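Long-range contacts in 2-C-methyl-D-erythritol 2,4-cyclodiphosphate synthase (Thermus thermophilus, PDB 1IV4), which catalyses the conversion of 4-diphosphocytidyl-2-C-methyl-D-erythritol 2-phosphate into 2-C-methyl-D-erythritol 2,4-cyclodiphosphate with release of CMP, as a metal-dependent homotrimer of the IspF family: residues Y52-I57 against R82-R87; L96-D101 against I127-K132. The protein carries 3 engineered substitutions. All coordinates share one frame; numbering follows the deposited sequence.

Contact 1: Y52-I57 against R82-R87; sequences YGLGDI and RLVEAR. With C5P (cytidine-5'-monophosphate), chain O.
Tyr-52 and Val-84 mark the nearest backbone approach, with CA atoms 6.7 Å apart, whereas Leu-54 CA stays 8.7 Å from Leu-83 CA; the segments therefore meet mainly through side chains. Segment 52-57 contains the Schellman turn that ends helix 39-50: Gly-53, with phi 69°, is its C-prime residue, and Leu-54 N bonds back to Leu-49 O. On both sides of this glycine the side chains of Tyr-52 and Leu-54 set out toward the end of helix 73-85. The tyrosine ring meets two partners obliquely, CD1 lying 3.6 Å from Val-84 CG1 and CE2 3.7 Å from Arg-87 CB. Val-84 holds CG1 anti to its carbonyl carbon (chi1 -57°), which lets this one methyl touch both the ring and Leu-54 CD1. The leucine fork divides its contacts: CD1 rests 3.9 Å from Leu-83 CB, while CD2 touches Arg-87 NE. Arg-87 bends at chi2 (146°), and its NH1 donates to Leu-83 O at 2.9 Å. With alanine in place of Tyr-52, the space beside Val-84 CG1 and Arg-87 CB would probably be left unfilled, and Arg-2 would lose its cation-pi partner. Farther along, Asp-56 is the N-cap of helix 57-60; its OD1 accepts from Leu-59 N and, at 2.8 Å, from O2' of the cytidine monophosphate. At the hydroxyl end of Tyr-52, a water in the ring plane, 2.6 Å from OH, donates to Arg-87 O.

Contact 2: L96-D101 against I127-K132; sequences LVLTLD and IGLTFK. With MG (magnesium ion), chain I; C5P (cytidine-5'-monophosphate), chain J.
The beta-alpha-beta unit of strand 91-99, helix 109-120 and strand 127-132 is closed here by parallel pairing of Leu-96 to Thr-99 with Leu-129 to Lys-132, and both strands run into the cytidine nucleotide site. The axes of the short runs 96-99 and 127-132 come within 4.8 Å, their N-to-C directions 23° apart. Five backbone hydrogen bonds join them, from Leu-96 N to Gly-128 O (2.7 Å) through to Leu-100 N donating to Lys-132 O. On the face carrying the leucines, Leu-129 extends CG anti to its backbone N (chi1 180°), and its CD1 lies 3.9 Å from Leu-96 CD2 and 4.1 Å from Leu-98 CD1. That Leu-98 methyl also meets the edge of the Phe-131 ring, 4.2 Å from CE1. On the other face, Val-97 CG2 packs 3.3 Å from Thr-130 OG1. Lys-132 lays CG beside Val-97 CG1, then bends at chi2 (-97°) and chi3, which carries NZ to the magnesium ion, 2.1 Å off. The metal also binds the nucleotide phosphate and Asp-8 of the third subunit. Leu-100 O receives the cytosine N4 at 3.0 Å, a bond consistent with recognition of the base's amino group. Around this pair, Leu-112 and Val-113 of helix 109-120 cover Leu-129, Ala-40 of helix 39-50 meets Leu-96 and Leu-98, and strand 141-150 hydrogen-bonds to Val-97 and Thr-99.

Overall arrangement
Within one chain, contacts 1 and 2 lie on opposite sides of the chain's centre, their own centres 24 Å apart and their nearest atoms about 12 Å apart. They are successive in sequence, since helix 73-85 leads into strand 91-99. The trimer brings their functional ends together at a subunit interface: the cytidine monophosphate whose ribose reaches Asp-56 of contact 1 is also bonded to Leu-100 O of the second subunit, while the nucleotide at contact 2 is hydrogen-bonded to Asp-56 OD1 of the third subunit. Asp-56 OD2 moreover accepts from Phe-131 N of the second subunit. Each pocket is thus built from both kinds of segment, contributed by different chains.

Contact 1: Y52-I57 against R82-R87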
loop_
_atom_site.group_PDB
_atom_site.type_symbol
_atom_site.label_atom_id
_atom_site.label_comp_id
_atom_site.label_asym_id
_atom_site.label_seq_id
_atom_site.Cartn_x
_atom_site.Cartn_y
_atom_site.Cartn_z
ATOM N N TYR A 52 12.954 -8.379 7.059
ATOM C CA TYR A 52 14.145 -9.234 7.140
ATOM C C TYR A 52 14.005 -10.476 6.285
ATOM O O TYR A 52 14.788 -11.436 6.349
ATOM C CB TYR A 52 14.433 -9.592 8.621
ATOM C CG TYR A 52 15.309 -8.529 9.242
ATOM C CD1 TYR A 52 14.708 -7.388 9.750
ATOM C CD2 TYR A 52 16.696 -8.649 9.293
ATOM C CE1 TYR A 52 15.441 -6.375 10.321
ATOM C CE2 TYR A 52 17.432 -7.630 9.863
ATOM C CZ TYR A 52 16.819 -6.515 10.373
ATOM O OH TYR A 52 17.524 -5.475 10.944
ATOM N N GLY A 53 12.979 -10.526 5.438
ATOM C CA GLY A 53 12.795 -11.648 4.526
ATOM C C GLY A 53 12.411 -12.925 5.244
ATOM O O GLY A 53 12.693 -14.028 4.750
ATOM N N LEU A 54 11.764 -12.798 6.406
ATOM C CA LEU A 54 11.616 -13.977 7.262
ATOM C C LEU A 54 10.378 -14.798 6.939
ATOM O O LEU A 54 10.226 -15.922 7.448
ATOM C CB LEU A 54 11.539 -13.565 8.728
ATOM C CG LEU A 54 12.752 -12.831 9.300
ATOM C CD1 LEU A 54 12.527 -12.416 10.741
ATOM C CD2 LEU A 54 13.996 -13.708 9.234
ATOM N N GLY A 55 9.491 -14.279 6.121
ATOM C CA GLY A 55 8.318 -15.033 5.692
ATOM C C GLY A 55 7.069 -14.228 5.994
ATOM O O GLY A 55 7.074 -13.007 5.859
ATOM N N ASP A 56 6.023 -14.925 6.396
ATOM C CA ASP A 56 4.782 -14.223 6.721
ATOM C C ASP A 56 4.109 -14.937 7.880
ATOM O O ASP A 56 4.636 -15.942 8.369
ATOM C CB ASP A 56 3.923 -14.071 5.478
ATOM C CG ASP A 56 3.419 -15.361 4.869
ATOM O OD1 ASP A 56 3.106 -16.289 5.652
ATOM O OD2 ASP A 56 3.322 -15.408 3.620
ATOM N N ILE A 57 3.001 -14.414 8.362
ATOM C CA ILE A 57 2.409 -14.975 9.578
ATOM C C ILE A 57 1.871 -16.379 9.348
ATOM O O ILE A 57 1.822 -17.170 10.313
ATOM C CB ILE A 57 1.296 -14.042 10.087
ATOM C CG1 ILE A 57 0.252 -13.702 9.031
ATOM C CG2 ILE A 57 1.928 -12.769 10.661
ATOM C CD1 ILE A 57 -0.944 -12.986 9.660
ATOM N N ARG A 82 10.948 -9.866 18.380
ATOM C CA ARG A 82 12.099 -10.602 18.904
ATOM C C ARG A 82 13.032 -11.089 17.795
ATOM O O ARG A 82 14.264 -11.014 17.931
ATOM C CB ARG A 82 11.657 -11.828 19.723
ATOM C CG ARG A 82 12.832 -12.556 20.387
ATOM C CD ARG A 82 12.386 -13.792 21.174
ATOM N NE ARG A 82 12.001 -14.881 20.269
ATOM C CZ ARG A 82 12.912 -15.702 19.752
ATOM N NH1 ARG A 82 14.187 -15.500 20.102
ATOM N NH2 ARG A 82 12.556 -16.679 18.928
ATOM N N LEU A 83 12.468 -11.606 16.718
ATOM C CA LEU A 83 13.251 -12.160 15.617
ATOM C C LEU A 83 14.057 -11.106 14.874
ATOM O O LEU A 83 15.219 -11.309 14.516
ATOM C CB LEU A 83 12.321 -12.865 14.637
ATOM C CG LEU A 83 11.675 -14.151 15.159
ATOM C CD1 LEU A 83 10.618 -14.646 14.183
ATOM C CD2 LEU A 83 12.712 -15.245 15.405
ATOM N N VAL A 84 13.449 -9.957 14.580
ATOM C CA VAL A 84 14.236 -8.942 13.873
ATOM C C VAL A 84 15.257 -8.308 14.823
ATOM O O VAL A 84 16.376 -8.038 14.369
ATOM C CB VAL A 84 13.340 -7.891 13.178
ATOM C CG1 VAL A 84 12.367 -8.603 12.213
ATOM C CG2 VAL A 84 12.565 -7.004 14.129
ATOM N N GLU A 85 14.920 -8.100 16.102
ATOM C CA GLU A 85 15.899 -7.556 17.054
ATOM C C GLU A 85 17.123 -8.460 17.191
ATOM O O GLU A 85 18.261 -8.014 17.316
ATOM C CB GLU A 85 15.246 -7.335 18.427
ATOM C CG GLU A 85 14.350 -6.082 18.400
ATOM C CD GLU A 85 13.385 -6.042 19.566
ATOM O OE1 GLU A 85 13.472 -6.925 20.446
ATOM O OE2 GLU A 85 12.551 -5.103 19.588
ATOM N N ALA A 86 16.917 -9.778 17.162
ATOM C CA ALA A 86 18.052 -10.708 17.238
ATOM C C ALA A 86 18.928 -10.619 15.986
ATOM O O ALA A 86 20.070 -11.078 15.950
ATOM C CB ALA A 86 17.530 -12.123 17.451
ATOM N N ARG A 87 18.388 -10.020 14.926
ATOM C CA ARG A 87 19.155 -9.861 13.701
ATOM C C ARG A 87 19.760 -8.470 13.613
ATOM O O ARG A 87 20.324 -8.123 12.577
ATOM C CB ARG A 87 18.251 -10.149 12.485
ATOM C CG ARG A 87 18.234 -11.648 12.178
ATOM C CD ARG A 87 16.891 -12.106 11.647
ATOM N NE ARG A 87 16.814 -13.563 11.578
ATOM C CZ ARG A 87 16.515 -14.356 12.601
ATOM N NH1 ARG A 87 16.251 -13.906 13.826
ATOM N NH2 ARG A 87 16.481 -15.671 12.395
HETATM O O3P C5P O . -5.331 -14.530 3.689
HETATM P P C5P O . -5.052 -15.469 4.923
HETATM O O1P C5P O . -5.988 -16.571 4.997
HETATM O O2P C5P O . -4.567 -14.764 6.232
HETATM O "O5'" C5P O . -3.616 -16.155 4.610
HETATM C "C5'" C5P O . -3.026 -17.005 5.556
HETATM C "C4'" C5P O . -1.786 -17.484 4.953
HETATM O "O4'" C5P O . -1.703 -18.323 3.789
HETATM C "C3'" C5P O . -0.647 -16.434 4.794
HETATM O "O3'" C5P O . -0.169 -15.729 5.960
HETATM C "C2'" C5P O . 0.231 -16.967 3.705
HETATM O "O2'" C5P O . 1.070 -17.773 4.476
HETATM C "C1'" C5P O . -0.431 -18.192 3.204
HETATM N N1 C5P O . -0.999 -17.907 1.788
HETATM C C2 C5P O . -0.371 -18.619 0.688
HETATM N N3 C5P O . -0.766 -18.453 -0.589
HETATM C C4 C5P O . -1.841 -17.577 -0.921
HETATM C C5 C5P O . -2.527 -16.821 0.099
HETATM C C6 C5P O . -2.058 -17.027 1.392
HETATM O O2 C5P O . 0.579 -19.403 0.954
HETATM N N4 C5P O . -2.249 -17.438 -2.192
HETATM O O HOH W 1 20.104 -5.576 10.848
#

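Contact 2: L96-D101 against I127-K132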
loop_
_atom_site.group_PDB
_atom_site.type_symbol
_atom_site.label_atom_id
_atom_site.label_comp_id
_atom_site.label_asym_id
_atom_site.label_seq_id
_atom_site.Cartn_x
_atom_site.Cartn_y
_atom_site.Cartn_z
ATOM N N LEU A 96 0.376 2.969 9.413
ATOM C CA LEU A 96 -0.553 2.010 8.789
ATOM C C LEU A 96 -1.931 2.644 8.596
ATOM O O LEU A 96 -2.215 3.620 9.284
ATOM C CB LEU A 96 -0.684 0.768 9.653
ATOM C CG LEU A 96 -1.374 0.999 10.994
ATOM C CD1 LEU A 96 -1.845 -0.338 11.578
ATOM C CD2 LEU A 96 -0.500 1.714 11.991
ATOM N N VAL A 97 -2.717 2.057 7.712
ATOM C CA VAL A 97 -4.056 2.556 7.413
ATOM C C VAL A 97 -5.066 1.452 7.687
ATOM O O VAL A 97 -4.879 0.343 7.195
ATOM C CB VAL A 97 -4.164 2.997 5.953
ATOM C CG1 VAL A 97 -5.556 3.540 5.668
ATOM C CG2 VAL A 97 -3.118 4.076 5.663
ATOM N N LEU A 98 -6.118 1.745 8.444
ATOM C CA LEU A 98 -7.208 0.805 8.629
ATOM C C LEU A 98 -8.421 1.265 7.842
ATOM O O LEU A 98 -8.822 2.433 7.958
ATOM C CB LEU A 98 -7.618 0.652 10.102
ATOM C CG LEU A 98 -6.491 0.365 11.082
ATOM C CD1 LEU A 98 -7.003 0.279 12.511
ATOM C CD2 LEU A 98 -5.810 -0.934 10.713
ATOM N N THR A 99 -8.914 0.293 7.077
ATOM C CA THR A 99 -10.075 0.550 6.224
ATOM C C THR A 99 -11.264 -0.276 6.717
ATOM O O THR A 99 -11.189 -1.498 6.764
ATOM C CB THR A 99 -9.826 0.214 4.747
ATOM O OG1 THR A 99 -8.708 0.984 4.297
ATOM C CG2 THR A 99 -11.045 0.583 3.907
ATOM N N LEU A 100 -12.309 0.437 7.102
ATOM C CA LEU A 100 -13.526 -0.220 7.551
ATOM C C LEU A 100 -14.635 0.828 7.682
ATOM O O LEU A 100 -14.394 1.987 8.033
ATOM C CB LEU A 100 -13.302 -0.976 8.853
ATOM C CG LEU A 100 -13.206 -0.115 10.106
ATOM C CD1 LEU A 100 -13.253 -0.978 11.360
ATOM C CD2 LEU A 100 -11.941 0.722 10.048
ATOM N N ASP A 101 -15.848 0.392 7.369
ATOM C CA ASP A 101 -16.961 1.322 7.268
ATOM C C ASP A 101 -17.490 1.697 8.646
ATOM O O ASP A 101 -17.769 2.874 8.851
ATOM C CB ASP A 101 -18.115 0.735 6.453
ATOM C CG ASP A 101 -17.765 0.522 4.999
ATOM O OD1 ASP A 101 -16.609 0.729 4.597
ATOM O OD2 ASP A 101 -18.675 0.135 4.237
ATOM N N ILE A 127 4.156 6.488 15.743
ATOM C CA ILE A 127 3.021 5.620 15.411
ATOM C C ILE A 127 2.110 6.429 14.495
ATOM O O ILE A 127 1.485 7.424 14.883
ATOM C CB ILE A 127 2.241 5.136 16.641
ATOM C CG1 ILE A 127 3.132 4.341 17.599
ATOM C CG2 ILE A 127 0.998 4.357 16.198
ATOM C CD1 ILE A 127 3.532 3.027 16.961
ATOM N N GLY A 128 2.079 5.991 13.226
ATOM C CA GLY A 128 1.280 6.729 12.254
ATOM C C GLY A 128 0.030 5.934 11.904
ATOM O O GLY A 128 0.083 5.110 11.011
ATOM N N LEU A 129 -1.073 6.204 12.590
ATOM C CA LEU A 129 -2.321 5.488 12.415
ATOM C C LEU A 129 -3.384 6.341 11.747
ATOM O O LEU A 129 -3.699 7.451 12.209
ATOM C CB LEU A 129 -2.796 5.042 13.809
ATOM C CG LEU A 129 -4.112 4.262 13.842
ATOM C CD1 LEU A 129 -4.012 2.983 13.025
ATOM C CD2 LEU A 129 -4.463 3.963 15.299
ATOM N N THR A 130 -3.941 5.856 10.638
ATOM C CA THR A 130 -5.025 6.628 10.016
ATOM C C THR A 130 -6.194 5.687 9.718
ATOM O O THR A 130 -6.000 4.500 9.526
ATOM C CB THR A 130 -4.646 7.345 8.717
ATOM O OG1 THR A 130 -4.167 6.378 7.773
ATOM C CG2 THR A 130 -3.508 8.327 8.975
ATOM N N PHE A 131 -7.397 6.247 9.693
ATOM C CA PHE A 131 -8.591 5.430 9.430
ATOM C C PHE A 131 -9.332 5.919 8.197
ATOM O O PHE A 131 -9.409 7.133 7.926
ATOM C CB PHE A 131 -9.584 5.512 10.594
ATOM C CG PHE A 131 -8.975 5.423 11.979
ATOM C CD1 PHE A 131 -8.133 4.386 12.333
ATOM C CD2 PHE A 131 -9.249 6.396 12.932
ATOM C CE1 PHE A 131 -7.587 4.309 13.600
ATOM C CE2 PHE A 131 -8.720 6.318 14.194
ATOM C CZ PHE A 131 -7.887 5.272 14.559
ATOM N N LYS A 132 -9.941 4.989 7.462
ATOM C CA LYS A 132 -10.790 5.412 6.350
ATOM C C LYS A 132 -11.945 4.421 6.205
ATOM O O LYS A 132 -11.779 3.286 6.653
ATOM C CB LYS A 132 -10.055 5.445 5.022
ATOM C CG LYS A 132 -8.631 5.930 4.978
ATOM C CD LYS A 132 -8.549 7.388 4.566
ATOM C CE LYS A 132 -9.623 7.792 3.574
ATOM N NZ LYS A 132 -9.892 9.266 3.600
HETATM MG MG MG I . -11.554 9.414 2.380
HETATM O O3P C5P J . -13.461 7.150 4.289
HETATM P P C5P J . -13.820 8.629 4.689
HETATM O O1P C5P J . -15.236 8.899 4.616
HETATM O O2P C5P J . -12.891 9.725 4.002
HETATM O "O5'" C5P J . -13.333 8.851 6.205
HETATM C "C5'" C5P J . -13.526 10.069 6.870
HETATM C "C4'" C5P J . -12.958 9.955 8.209
HETATM O "O4'" C5P J . -13.562 9.142 9.236
HETATM C "C3'" C5P J . -11.435 9.717 8.348
HETATM O "O3'" C5P J . -10.416 10.584 7.791
HETATM C "C2'" C5P J . -11.262 9.112 9.722
HETATM O "O2'" C5P J . -11.154 10.289 10.482
HETATM C "C1'" C5P J . -12.622 8.904 10.264
HETATM N N1 C5P J . -12.962 7.393 10.296
HETATM C C2 C5P J . -13.196 6.757 11.571
HETATM N N3 C5P J . -13.506 5.442 11.702
HETATM C C4 C5P J . -13.638 4.608 10.553
HETATM C C5 C5P J . -13.418 5.154 9.242
HETATM C C6 C5P J . -13.114 6.506 9.170
HETATM O O2 C5P J . -13.094 7.444 12.601
HETATM N N4 C5P J . -13.971 3.312 10.680
HETATM O O HOH W 2 -1.328 5.948 8.064
HETATM O O HOH W 3 -12.947 9.324 0.877
HETATM O O HOH W 4 -11.963 7.246 2.151
HETATM O O HOH W 5 -11.486 11.156 1.937
#